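Local coordinates for protein lipolytic enzyme, G-D-S-L family (Bacteroides thetaiotaomicron, PDB 7BR2) that metabolises the drug diltiazem in a gut bacterium, as a serine esterase of the SGNH (GDSL) hydrolase superfamily, at residues A[69-74]-A[122-127]; A[25-30]-A[88-93]; A[295-300]-A[336-341]; A[43-48]-A[350-355]; A[412-417]-A[421-426]. One frame throughout, in Å; residues are numbered along the deposited sequence.

Interaction 1 of 5, residues A[69-74]-A[122-127]; sequences KRLDGD and KRFKEL
L71 is the first residue of 69-74 to meet the other helix. Its CG stands beside the backbone N (chi1 -75°), which sends the forked end across the gap: CD1 lies 3.8 Å from R123 CB, and the same methyl is 3.9 Å from F124 CE1. L71 and R123 run past one another in opposite directions, whereas L71 and F124 cross at nearly a right angle. One residue on, D72 adds the polar half of the contact. R123 bends at chi2 and chi3 and brings NH1 to D72 OD1 at 2.9 Å, a salt bridge whose N-H...O angle of 172° is almost straight. NH1 comes from the syn side of OD1, tilted somewhat out of the carboxylate plane, while OD1 lies in the guanidinium plane; the two planes are 54° apart.

Helices 64-75 and 102-125 flank the five-stranded parallel sheet of the SGNH hydrolase fold, L71 resting on L25 of strand 21-26 and F124 on I132 and M134 of strand 131-136. The apolar layer therefore faces the sheet, with the ion pair on the more exposed side. Finally, D74 OD2 takes R70 NH1 at 2.7 Å and also pairs with R367 of helix 344-377.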
# COMPACT_ATOMS: atom_id res chain seq x y z
N LYS A 69 1.44 3.52 -24.02
CA LYS A 69 2.50 4.34 -24.62
C LYS A 69 3.80 4.24 -23.84
O LYS A 69 4.89 4.30 -24.43
CB LYS A 69 2.12 5.83 -24.67
CG LYS A 69 1.14 6.33 -25.69
CD LYS A 69 1.10 7.87 -25.59
CE LYS A 69 1.16 8.30 -24.13
NZ LYS A 69 1.78 9.63 -23.85
N ARG A 70 3.72 4.15 -22.51
CA ARG A 70 4.93 4.26 -21.69
C ARG A 70 5.46 2.92 -21.16
O ARG A 70 6.40 2.92 -20.36
CB ARG A 70 4.71 5.22 -20.52
CG ARG A 70 3.69 4.78 -19.51
CD ARG A 70 3.62 5.81 -18.38
NE ARG A 70 2.39 5.71 -17.58
CZ ARG A 70 2.29 5.07 -16.43
NH1 ARG A 70 3.36 4.45 -15.91
NH2 ARG A 70 1.13 5.05 -15.77
N LEU A 71 4.87 1.79 -21.57
CA LEU A 71 5.40 0.49 -21.13
C LEU A 71 6.92 0.34 -21.35
O LEU A 71 7.64 -0.08 -20.43
CB LEU A 71 4.67 -0.64 -21.85
CG LEU A 71 3.26 -0.97 -21.39
CD1 LEU A 71 2.71 -2.16 -22.18
CD2 LEU A 71 3.23 -1.22 -19.90
N ASP A 72 7.44 0.64 -22.54
CA ASP A 72 8.86 0.40 -22.80
C ASP A 72 9.75 1.27 -21.91
O ASP A 72 10.69 0.77 -21.27
CB ASP A 72 9.21 0.66 -24.27
CG ASP A 72 8.81 -0.46 -25.20
OD1 ASP A 72 8.94 -1.64 -24.83
OD2 ASP A 72 8.39 -0.15 -26.34
N GLY A 73 9.49 2.59 -21.88
CA GLY A 73 10.38 3.54 -21.23
C GLY A 73 10.17 3.72 -19.74
O GLY A 73 11.02 4.32 -19.07
N ASP A 74 9.03 3.29 -19.21
CA ASP A 74 8.71 3.58 -17.83
C ASP A 74 8.38 2.35 -17.00
O ASP A 74 8.60 2.37 -15.78
CB ASP A 74 7.54 4.58 -17.78
CG ASP A 74 7.18 4.99 -16.37
OD1 ASP A 74 8.12 5.40 -15.65
OD2 ASP A 74 5.97 4.98 -16.01
N LYS A 122 -1.41 -7.76 -25.34
CA LYS A 122 -0.46 -8.31 -26.28
C LYS A 122 0.97 -8.12 -25.78
O LYS A 122 1.79 -9.05 -25.85
CB LYS A 122 -0.65 -7.67 -27.65
CG LYS A 122 0.43 -8.10 -28.62
CD LYS A 122 0.08 -7.79 -30.08
CE LYS A 122 0.99 -8.62 -31.00
NZ LYS A 122 2.45 -8.41 -30.74
N ARG A 123 1.30 -6.92 -25.26
CA ARG A 123 2.67 -6.73 -24.75
C ARG A 123 2.97 -7.66 -23.58
O ARG A 123 4.05 -8.23 -23.50
CB ARG A 123 2.93 -5.28 -24.34
CG ARG A 123 2.63 -4.23 -25.38
CD ARG A 123 3.65 -4.23 -26.54
NE ARG A 123 5.04 -4.50 -26.15
CZ ARG A 123 5.94 -3.55 -25.87
NH1 ARG A 123 7.19 -3.89 -25.54
NH2 ARG A 123 5.59 -2.27 -25.90
N PHE A 124 2.01 -7.81 -22.66
CA PHE A 124 2.23 -8.63 -21.48
C PHE A 124 2.43 -10.09 -21.85
O PHE A 124 3.24 -10.79 -21.24
CB PHE A 124 1.07 -8.45 -20.50
CG PHE A 124 0.89 -7.03 -20.01
CD1 PHE A 124 1.96 -6.15 -19.96
CD2 PHE A 124 -0.36 -6.57 -19.62
CE1 PHE A 124 1.80 -4.85 -19.51
CE2 PHE A 124 -0.54 -5.27 -19.17
CZ PHE A 124 0.54 -4.40 -19.11
N LYS A 125 1.70 -10.57 -22.86
CA LYS A 125 1.83 -11.97 -23.26
C LYS A 125 3.23 -12.28 -23.78
O LYS A 125 3.69 -13.43 -23.71
CB LYS A 125 0.76 -12.30 -24.31
CG LYS A 125 -0.63 -12.14 -23.72
CD LYS A 125 -1.70 -12.96 -24.37
CE LYS A 125 -1.53 -13.18 -25.84
NZ LYS A 125 -2.74 -13.92 -26.28
N GLU A 126 3.93 -11.27 -24.30
CA GLU A 126 5.26 -11.48 -24.85
C GLU A 126 6.38 -11.45 -23.81
O GLU A 126 7.52 -11.79 -24.16
CB GLU A 126 5.52 -10.44 -25.94
CG GLU A 126 4.69 -10.68 -27.20
CD GLU A 126 4.91 -12.10 -27.75
OE1 GLU A 126 6.07 -12.57 -27.72
OE2 GLU A 126 3.92 -12.74 -28.18
N LEU A 127 6.10 -11.10 -22.56
CA LEU A 127 7.16 -10.95 -21.55
C LEU A 127 7.67 -12.32 -21.12
O LEU A 127 6.86 -13.18 -20.74
CB LEU A 127 6.66 -10.18 -20.34
CG LEU A 127 6.33 -8.70 -20.53
CD1 LEU A 127 5.82 -8.14 -19.22
CD2 LEU A 127 7.52 -7.90 -21.06

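Interaction 2 of 5, residues A[25-30]-A[88-93]; sequences LGNSIT and GMNDSG
Two carboxamides, those of N27 and N90, meet with their planes 73° apart. N90 ND2 sits 3.7 Å from N27 CB, the side chains crossing obliquely with no hydrogen bond between them. N90 bonds instead through OD1 to Y94 OH and through ND2 to D62 O. The setting is consistent with the active-site end of an SGNH hydrolase: S28 follows N27, is probably the GDSL-motif serine and is hydrogen-bonded to H207, while 88-93 begins with the Gly-X-Asn-Asp signature, whose asparagine in this family usually lines the oxyanion hole; N90 probably does so here.

With chi1 at 54°, N27 CG sits between the backbone N and the carbonyl carbon, and OD1 accepts from I29 N at 3.1 Å, capping the start of helix 28-32. ND2 points across the contact, 3.5 Å from M89 CB. Beside it the I29 side chain crosses that of M89 at about a right angle, with I29 CD1 4.2 Å from M89 CB.

Of two waters, one accepts from M89 N and, weakly, from N27 ND2. The other bridges the segments: it accepts from N27 ND2 at 2.6 Å, from G88 N at 2.9 Å and from N90 N at 2.9 Å, and donates to D91 OD1 at 2.9 Å.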
# COMPACT_ATOMS: atom_id res chain seq x y z
N LEU A 25 1.60 -0.59 -11.89
CA LEU A 25 1.27 0.33 -12.97
C LEU A 25 -0.14 0.89 -12.77
O LEU A 25 -1.10 0.13 -12.59
CB LEU A 25 1.38 -0.41 -14.31
CG LEU A 25 0.70 0.20 -15.54
CD1 LEU A 25 1.25 1.57 -15.84
CD2 LEU A 25 0.93 -0.72 -16.71
N GLY A 26 -0.27 2.22 -12.82
CA GLY A 26 -1.60 2.75 -12.56
C GLY A 26 -1.74 4.21 -12.94
O GLY A 26 -0.91 4.77 -13.66
N ASN A 27 -2.82 4.81 -12.44
CA ASN A 27 -3.08 6.22 -12.71
C ASN A 27 -2.79 7.08 -11.49
O ASN A 27 -1.84 6.81 -10.74
CB ASN A 27 -4.52 6.44 -13.20
CG ASN A 27 -5.57 5.85 -12.26
OD1 ASN A 27 -5.34 5.68 -11.06
ND2 ASN A 27 -6.76 5.58 -12.82
N SER A 28 -3.59 8.15 -11.27
CA SER A 28 -3.27 9.05 -10.18
C SER A 28 -3.43 8.38 -8.83
O SER A 28 -2.75 8.76 -7.87
CB SER A 28 -4.12 10.32 -10.21
OG SER A 28 -5.49 10.02 -10.41
N ILE A 29 -4.33 7.41 -8.72
CA ILE A 29 -4.48 6.71 -7.44
C ILE A 29 -3.17 6.03 -7.07
O ILE A 29 -2.71 6.11 -5.92
CB ILE A 29 -5.66 5.72 -7.53
CG1 ILE A 29 -6.95 6.52 -7.74
CG2 ILE A 29 -5.71 4.86 -6.28
CD1 ILE A 29 -8.09 5.74 -8.37
N THR A 30 -2.51 5.42 -8.06
CA THR A 30 -1.18 4.84 -7.88
C THR A 30 -0.11 5.93 -7.76
O THR A 30 0.72 5.90 -6.85
CB THR A 30 -0.87 3.93 -9.05
OG1 THR A 30 -1.85 2.88 -9.11
CG2 THR A 30 0.54 3.35 -8.95
N GLY A 88 -8.84 2.42 -15.33
CA GLY A 88 -10.28 2.52 -15.53
C GLY A 88 -10.91 3.75 -14.93
O GLY A 88 -11.97 4.18 -15.39
N MET A 89 -10.31 4.31 -13.87
CA MET A 89 -10.93 5.49 -13.26
C MET A 89 -11.02 6.64 -14.26
O MET A 89 -12.04 7.35 -14.32
CB MET A 89 -10.16 5.91 -12.01
CG MET A 89 -10.77 7.12 -11.30
SD MET A 89 -12.46 6.90 -10.66
CE MET A 89 -12.19 5.82 -9.26
N ASN A 90 -9.98 6.83 -15.08
CA ASN A 90 -10.00 7.85 -16.12
C ASN A 90 -10.65 7.34 -17.39
O ASN A 90 -11.35 8.09 -18.07
CB ASN A 90 -8.58 8.34 -16.40
CG ASN A 90 -8.03 9.15 -15.25
OD1 ASN A 90 -8.68 10.09 -14.78
ND2 ASN A 90 -6.84 8.78 -14.78
N ASP A 91 -10.40 6.08 -17.75
CA ASP A 91 -11.00 5.51 -18.94
C ASP A 91 -12.52 5.65 -18.92
O ASP A 91 -13.15 5.93 -19.95
CB ASP A 91 -10.60 4.04 -19.08
CG ASP A 91 -9.08 3.81 -18.97
OD1 ASP A 91 -8.50 4.18 -17.92
OD2 ASP A 91 -8.48 3.26 -19.93
N SER A 92 -13.14 5.46 -17.75
CA SER A 92 -14.59 5.44 -17.67
C SER A 92 -15.23 6.78 -18.00
O SER A 92 -16.39 6.81 -18.42
CB SER A 92 -15.02 5.01 -16.27
OG SER A 92 -14.27 5.70 -15.29
N GLY A 93 -14.51 7.88 -17.85
CA GLY A 93 -15.07 9.20 -18.09
C GLY A 93 -15.81 9.75 -16.88
O GLY A 93 -15.98 9.10 -15.84
O HOH W 1 -7.67 5.04 -15.24
O HOH W 2 -8.16 3.29 -12.28

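Interaction 3 of 5, residues A[295-300]-A[336-341]; sequences PFMEEM and NLAAES
M297 and N336 cross at about a right angle, the thioether chain arriving from helix 296-300 and the amide rising from the end of strand 335-336. M297 thereby ties that helix to an outermost strand of the mixed sheet, one that runs antiparallel to 303-308. N336 opens an Asx turn that leads into the 3-10 segment 337-339, so M297 in effect packs onto this turn. All of the close touching from the helix side is done by one atom, the methyl CE. It lies 3.7 Å from N336 ND2, 3.7 Å from the carbonyl oxygen A338 O and 3.8 Å from A339 CB. A338 CB is a more distant neighbour, 4.5 Å from M297 CE.

The path of the methionine explains this reach. Turns at chi2 (-53°) and chi3 (-76°), before and at the sulfur, bring CE round to the turn. No hydrogen bond joins the two segments, and the area buried between them is a modest 124 Å².

The amide that M297 meets is held by other bonds. N336 ND2 donates to N301 O, and N336 OD1 accepts from E303 N, next to the strand pairing of 303-308 with 335-336. The same oxygen closes the Asx turn: A338 N reaches N336 OD1 at 3.0 Å, with the donor 60° above the carbonyl plane.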
# COMPACT_ATOMS: atom_id res chain seq x y z
N PRO A 295 -10.91 -5.33 9.65
CA PRO A 295 -10.28 -6.00 10.80
C PRO A 295 -8.77 -6.10 10.63
O PRO A 295 -8.23 -7.21 10.58
CB PRO A 295 -10.94 -7.38 10.83
CG PRO A 295 -11.80 -7.46 9.63
CD PRO A 295 -11.54 -6.30 8.75
N PHE A 296 -8.08 -4.96 10.46
CA PHE A 296 -6.65 -5.03 10.13
C PHE A 296 -5.83 -5.53 11.31
O PHE A 296 -4.92 -6.34 11.13
CB PHE A 296 -6.11 -3.68 9.65
CG PHE A 296 -4.66 -3.74 9.28
CD1 PHE A 296 -4.26 -4.31 8.07
CD2 PHE A 296 -3.68 -3.30 10.15
CE1 PHE A 296 -2.92 -4.42 7.73
CE2 PHE A 296 -2.32 -3.39 9.80
CZ PHE A 296 -1.96 -3.96 8.60
N MET A 297 -6.10 -5.00 12.50
CA MET A 297 -5.37 -5.43 13.69
C MET A 297 -5.54 -6.92 13.94
O MET A 297 -4.57 -7.63 14.23
CB MET A 297 -5.85 -4.63 14.90
CG MET A 297 -5.52 -3.16 14.77
SD MET A 297 -3.77 -2.89 14.44
CE MET A 297 -3.10 -3.18 16.08
N GLU A 298 -6.77 -7.42 13.81
CA GLU A 298 -7.03 -8.83 14.09
C GLU A 298 -6.43 -9.75 13.03
O GLU A 298 -5.91 -10.83 13.35
CB GLU A 298 -8.54 -9.07 14.22
CG GLU A 298 -9.22 -8.24 15.30
CD GLU A 298 -9.69 -6.89 14.80
OE1 GLU A 298 -8.98 -6.27 13.97
OE2 GLU A 298 -10.77 -6.44 15.24
N GLU A 299 -6.51 -9.36 11.75
CA GLU A 299 -6.09 -10.29 10.70
C GLU A 299 -4.61 -10.18 10.36
O GLU A 299 -4.00 -11.18 9.94
CB GLU A 299 -6.92 -10.08 9.43
CG GLU A 299 -8.37 -10.48 9.62
CD GLU A 299 -9.21 -10.35 8.37
OE1 GLU A 299 -8.64 -10.26 7.26
OE2 GLU A 299 -10.46 -10.33 8.50
N MET A 300 -4.00 -9.01 10.54
CA MET A 300 -2.64 -8.78 10.05
C MET A 300 -1.71 -8.07 11.02
O MET A 300 -0.53 -7.93 10.69
CB MET A 300 -2.65 -8.00 8.74
CG MET A 300 -3.19 -8.77 7.58
SD MET A 300 -3.11 -7.84 6.04
CE MET A 300 -4.05 -8.94 4.99
N ASN A 336 -2.66 -7.67 22.64
CA ASN A 336 -1.99 -7.42 21.36
C ASN A 336 -0.87 -6.40 21.56
O ASN A 336 -1.13 -5.20 21.77
CB ASN A 336 -2.99 -6.93 20.31
CG ASN A 336 -2.37 -6.84 18.94
OD1 ASN A 336 -1.22 -7.24 18.74
ND2 ASN A 336 -3.14 -6.35 17.97
N LEU A 337 0.38 -6.87 21.53
CA LEU A 337 1.49 -5.93 21.65
C LEU A 337 1.59 -5.00 20.43
O LEU A 337 2.09 -3.88 20.56
CB LEU A 337 2.81 -6.69 21.83
CG LEU A 337 2.92 -7.52 23.11
CD1 LEU A 337 4.31 -8.15 23.18
CD2 LEU A 337 2.64 -6.65 24.32
N ALA A 338 1.08 -5.42 19.27
CA ALA A 338 1.12 -4.57 18.08
C ALA A 338 0.21 -3.34 18.17
O ALA A 338 0.32 -2.46 17.31
CB ALA A 338 0.74 -5.38 16.85
N ALA A 339 -0.68 -3.26 19.16
CA ALA A 339 -1.49 -2.07 19.38
C ALA A 339 -0.90 -1.16 20.46
O ALA A 339 -1.49 -0.11 20.76
CB ALA A 339 -2.93 -2.46 19.76
N GLU A 340 0.24 -1.52 21.02
CA GLU A 340 0.87 -0.76 22.10
C GLU A 340 2.06 -0.02 21.51
O GLU A 340 3.15 -0.59 21.37
CB GLU A 340 1.28 -1.70 23.23
CG GLU A 340 0.13 -2.52 23.78
CD GLU A 340 -0.99 -1.65 24.34
OE1 GLU A 340 -0.68 -0.56 24.87
OE2 GLU A 340 -2.17 -2.05 24.25
N SER A 341 1.86 1.25 21.15
CA SER A 341 2.90 2.00 20.45
C SER A 341 4.14 2.25 21.30
O SER A 341 5.16 2.70 20.78
CB SER A 341 2.33 3.34 19.95
OG SER A 341 2.32 4.28 21.01

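Interaction 4 of 5, residues A[43-48]-A[350-355]; sequences YMTRFP and LTIMHL
Apolar contacts come first, and they centre on a single methyl, I352 CG2. It lies 4.2 Å from T45 CG2 and 4.3 Å from M44 CB, so one branch of the isoleucine meets two consecutive residues near the C-terminal end of helix 35-46. I352 has chi1 near -70°, which holds CG2 anti to its backbone N and lets this branch project across to the other helix. All three touching residues are buried, the T45 and I352 CA atoms are 7.9 Å apart, and the area buried between the segments is small, 112 Å². Neighbouring side chains extend the apolar layer: I352 also rests on L41 and L270, and M44 on I434 of helix 417-437.

Polar interactions belong to the surroundings. T45 turns its two branches to separate tasks: at chi1 54° the hydroxyl OG1 lies between the backbone N and the carbonyl carbon and bonds back to L41 O within its own helix, while the methyl faces I352. M44 O accepts from N438 ND2, and N438 also touches I352.

In terms of fold, the contact joins helix 35-46 of the SGNH hydrolase region to the long helix 344-377. With only methyl and methylene groups touching and no hydrogen bond crossing, its chemistry implies association through dispersion and burial of apolar groups, without the directional constraint a polar bond would impose.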
# COMPACT_ATOMS: atom_id res chain seq x y z
N TYR A 43 6.05 -5.91 3.84
CA TYR A 43 7.13 -6.87 3.59
C TYR A 43 8.41 -6.50 4.34
O TYR A 43 9.16 -7.39 4.75
CB TYR A 43 7.44 -6.95 2.09
CG TYR A 43 6.50 -7.84 1.32
CD1 TYR A 43 5.25 -7.39 0.92
CD2 TYR A 43 6.86 -9.14 1.02
CE1 TYR A 43 4.39 -8.21 0.21
CE2 TYR A 43 6.01 -9.98 0.33
CZ TYR A 43 4.78 -9.51 -0.08
OH TYR A 43 3.94 -10.35 -0.78
N MET A 44 8.63 -5.20 4.62
CA MET A 44 9.85 -4.79 5.29
C MET A 44 9.81 -5.17 6.76
O MET A 44 10.86 -5.46 7.35
CB MET A 44 10.05 -3.27 5.20
CG MET A 44 10.21 -2.65 3.80
SD MET A 44 9.90 -0.86 3.86
CE MET A 44 10.65 -0.32 2.31
N THR A 45 8.63 -5.15 7.38
CA THR A 45 8.57 -5.45 8.80
C THR A 45 8.24 -6.90 9.11
O THR A 45 8.72 -7.43 10.12
CB THR A 45 7.57 -4.51 9.48
OG1 THR A 45 6.32 -4.61 8.79
CG2 THR A 45 8.08 -3.10 9.39
N ARG A 46 7.39 -7.55 8.31
CA ARG A 46 7.01 -8.95 8.51
C ARG A 46 8.07 -9.93 7.98
O ARG A 46 8.23 -11.03 8.53
CB ARG A 46 5.66 -9.21 7.87
CG ARG A 46 4.98 -10.50 8.35
CD ARG A 46 4.63 -10.46 9.83
NE ARG A 46 4.08 -9.16 10.15
CZ ARG A 46 2.78 -8.88 10.16
NH1 ARG A 46 1.91 -9.81 9.83
NH2 ARG A 46 2.37 -7.65 10.45
N PHE A 47 8.76 -9.62 6.87
CA PHE A 47 9.78 -10.50 6.31
C PHE A 47 11.10 -9.74 6.21
O PHE A 47 11.61 -9.51 5.11
CB PHE A 47 9.34 -11.04 4.95
CG PHE A 47 7.99 -11.69 4.98
CD1 PHE A 47 7.78 -12.87 5.68
CD2 PHE A 47 6.92 -11.08 4.36
CE1 PHE A 47 6.53 -13.45 5.73
CE2 PHE A 47 5.66 -11.66 4.41
CZ PHE A 47 5.46 -12.84 5.09
N PRO A 48 11.69 -9.37 7.36
CA PRO A 48 12.85 -8.45 7.33
C PRO A 48 14.08 -9.02 6.66
O PRO A 48 14.95 -8.24 6.23
CB PRO A 48 13.11 -8.19 8.82
CG PRO A 48 12.59 -9.44 9.52
CD PRO A 48 11.36 -9.83 8.73
N LEU A 350 8.28 1.92 13.72
CA LEU A 350 7.97 3.29 13.34
C LEU A 350 9.16 3.96 12.66
O LEU A 350 8.98 4.73 11.70
CB LEU A 350 7.54 4.09 14.58
CG LEU A 350 6.14 3.91 15.18
CD1 LEU A 350 6.05 4.75 16.46
CD2 LEU A 350 5.01 4.31 14.22
N THR A 351 10.37 3.71 13.17
CA THR A 351 11.58 4.18 12.50
C THR A 351 11.58 3.76 11.03
O THR A 351 11.82 4.57 10.13
CB THR A 351 12.81 3.63 13.21
OG1 THR A 351 12.73 3.90 14.62
CG2 THR A 351 14.06 4.26 12.62
N ILE A 352 11.33 2.47 10.80
CA ILE A 352 11.26 1.96 9.43
C ILE A 352 10.16 2.65 8.63
O ILE A 352 10.33 2.97 7.44
CB ILE A 352 11.06 0.43 9.45
CG1 ILE A 352 12.35 -0.22 9.95
CG2 ILE A 352 10.70 -0.08 8.06
CD1 ILE A 352 12.12 -1.51 10.65
N MET A 353 9.01 2.89 9.26
CA MET A 353 7.88 3.53 8.58
C MET A 353 8.24 4.92 8.09
O MET A 353 7.89 5.32 6.97
CB MET A 353 6.67 3.58 9.52
CG MET A 353 5.46 4.35 8.99
SD MET A 353 4.25 4.75 10.30
CE MET A 353 4.95 6.22 11.05
N HIS A 354 8.93 5.69 8.94
CA HIS A 354 9.33 7.05 8.56
C HIS A 354 10.36 7.03 7.44
O HIS A 354 10.27 7.82 6.48
CB HIS A 354 9.89 7.78 9.78
CG HIS A 354 8.86 8.11 10.82
ND1 HIS A 354 7.66 8.70 10.51
CD2 HIS A 354 8.88 7.96 12.16
CE1 HIS A 354 6.97 8.90 11.62
NE2 HIS A 354 7.69 8.45 12.64
N LEU A 355 11.36 6.13 7.54
CA LEU A 355 12.31 5.97 6.44
C LEU A 355 11.60 5.67 5.13
O LEU A 355 11.93 6.25 4.07
CB LEU A 355 13.31 4.86 6.79
CG LEU A 355 14.29 5.20 7.92
CD1 LEU A 355 14.99 3.96 8.44
CD2 LEU A 355 15.31 6.24 7.46

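Interaction 5 of 5, residues A[412-417]-A[421-426]; sequences SKMMFK and DAREQE
K417 and D421 form the close part of this contact, which is largely one turn at the start of helix 417-437. D421 N donates to K417 O at 2.9 Å with an N-H...O angle of 162°, the regular bond from a residue to the one four before it; F416 stands at the N-cap position. The side chains lie along the same turn. K417 has CG anti to its backbone N (chi1 174°) and bends at chi2, which brings CE to the oxygen end of the D421 carboxylate, the two side chains crossing at a slant: CE is 3.4 Å from OD1, and NZ, at 3.6 Å from OD1, makes only a long salt bridge.

Between the helices the fit is looser. M414 SD approaches R423 CG at 4.5 Å, and that is the sole side-chain touch from helix 408-414 to 421-426. Both residues also rest on F366 of helix 344-377, so the corner between helices 408-414 and 417-437 lies against that long helix. R423 NH1 forms a salt bridge with E426 OE1 at 3.0 Å within its own helix.

K417 is exposed and D421 partly so, which suggests that solvent weakens their long ion pair. The chemistry implies a turn fixed mainly by its backbone bond, with the charges adding a softer, electrostatic preference.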
# COMPACT_ATOMS: atom_id res chain seq x y z
N SER A 412 13.91 20.95 -14.65
CA SER A 412 15.24 21.52 -14.83
C SER A 412 16.25 20.85 -13.92
O SER A 412 17.45 20.78 -14.25
CB SER A 412 15.21 23.04 -14.62
OG SER A 412 15.17 23.42 -13.25
N LYS A 413 15.79 20.32 -12.78
CA LYS A 413 16.68 19.48 -11.97
C LYS A 413 16.75 18.04 -12.49
O LYS A 413 17.83 17.48 -12.69
CB LYS A 413 16.22 19.49 -10.51
CG LYS A 413 15.91 20.89 -9.97
CD LYS A 413 15.27 20.81 -8.58
CE LYS A 413 14.52 22.10 -8.21
NZ LYS A 413 13.44 21.84 -7.19
N MET A 414 15.61 17.40 -12.70
CA MET A 414 15.61 15.96 -12.94
C MET A 414 16.02 15.58 -14.36
O MET A 414 16.30 14.40 -14.60
CB MET A 414 14.23 15.38 -12.61
CG MET A 414 13.91 15.41 -11.13
SD MET A 414 14.93 14.22 -10.17
CE MET A 414 13.98 12.71 -10.44
N MET A 415 16.12 16.54 -15.28
CA MET A 415 16.60 16.23 -16.62
C MET A 415 18.07 15.80 -16.62
O MET A 415 18.51 15.18 -17.59
CB MET A 415 16.41 17.43 -17.56
CG MET A 415 17.38 18.60 -17.24
SD MET A 415 17.24 20.01 -18.36
CE MET A 415 17.79 19.28 -19.89
N PHE A 416 18.83 16.11 -15.57
CA PHE A 416 20.24 15.70 -15.55
C PHE A 416 20.38 14.27 -15.05
O PHE A 416 19.95 13.94 -13.94
CB PHE A 416 21.07 16.63 -14.66
CG PHE A 416 21.19 18.02 -15.20
CD1 PHE A 416 22.03 18.30 -16.28
CD2 PHE A 416 20.45 19.05 -14.64
CE1 PHE A 416 22.13 19.61 -16.77
CE2 PHE A 416 20.54 20.37 -15.13
CZ PHE A 416 21.39 20.65 -16.19
N LYS A 417 21.05 13.45 -15.86
CA LYS A 417 21.35 12.08 -15.49
C LYS A 417 22.07 12.00 -14.15
O LYS A 417 21.80 11.10 -13.34
CB LYS A 417 22.23 11.46 -16.58
CG LYS A 417 22.76 10.07 -16.29
CD LYS A 417 21.74 8.97 -16.50
CE LYS A 417 22.31 7.64 -16.02
NZ LYS A 417 21.27 6.58 -16.02
N ASP A 421 20.70 9.93 -10.91
CA ASP A 421 21.57 8.95 -10.25
C ASP A 421 21.68 9.25 -8.76
O ASP A 421 21.52 8.36 -7.93
CB ASP A 421 22.96 8.93 -10.89
CG ASP A 421 22.99 8.25 -12.26
OD1 ASP A 421 22.03 7.52 -12.61
OD2 ASP A 421 23.99 8.45 -12.99
N ALA A 422 21.97 10.50 -8.41
CA ALA A 422 22.16 10.83 -6.99
C ALA A 422 20.88 10.60 -6.18
O ALA A 422 20.93 10.12 -5.04
CB ALA A 422 22.63 12.27 -6.85
N ARG A 423 19.71 10.96 -6.74
CA ARG A 423 18.46 10.84 -6.00
C ARG A 423 18.04 9.39 -5.87
O ARG A 423 17.49 8.99 -4.83
CB ARG A 423 17.37 11.65 -6.71
CG ARG A 423 17.70 13.14 -6.85
CD ARG A 423 17.69 13.86 -5.50
NE ARG A 423 16.36 14.43 -5.25
CZ ARG A 423 15.94 14.95 -4.10
NH1 ARG A 423 16.73 14.99 -3.04
NH2 ARG A 423 14.72 15.46 -4.04
N GLU A 424 18.33 8.58 -6.90
CA GLU A 424 18.18 7.13 -6.77
C GLU A 424 19.09 6.58 -5.69
O GLU A 424 18.71 5.69 -4.93
CB GLU A 424 18.51 6.47 -8.11
CG GLU A 424 17.32 5.97 -8.91
CD GLU A 424 17.73 5.61 -10.31
OE1 GLU A 424 17.01 6.00 -11.27
OE2 GLU A 424 18.79 4.97 -10.47
N GLN A 425 20.31 7.10 -5.63
CA GLN A 425 21.24 6.68 -4.59
C GLN A 425 20.68 7.02 -3.22
O GLN A 425 20.89 6.29 -2.25
CB GLN A 425 22.58 7.35 -4.81
CG GLN A 425 23.72 6.71 -4.08
CD GLN A 425 25.05 7.28 -4.53
OE1 GLN A 425 25.12 8.03 -5.52
NE2 GLN A 425 26.12 6.93 -3.81
N GLU A 426 19.99 8.15 -3.12
CA GLU A 426 19.34 8.53 -1.87
C GLU A 426 18.23 7.54 -1.48
O GLU A 426 18.11 7.11 -0.32
CB GLU A 426 18.76 9.94 -2.01
CG GLU A 426 19.76 11.04 -1.78
CD GLU A 426 19.08 12.41 -1.77
OE1 GLU A 426 19.10 13.15 -2.78
OE2 GLU A 426 18.53 12.74 -0.71

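From the N terminus, interaction 2 opens at 25-30, interaction 4 at 43-48 and interaction 1 at 69-74. Interaction 2 closes first, at 88-93, crossing both others; interaction 1 follows at 122-127. These two gather the parallel sheet, its helices and the active-site loops, and touch where R70 NH2 lies 3.0 Å from G26 O. Interaction 4, closing at 350-355, ties helix 35-46 to helix 344-377; its long loop encloses interactions 1 and 3. Interaction 3 ties helix 296-300 to the turn after strand 335-336, and R46 NH2 and M300 O, 2.9 Å apart, probably bond it to interaction 4. Interaction 5 is local, at the corner between helices 408-414 and 417-437, beside helix 344-377.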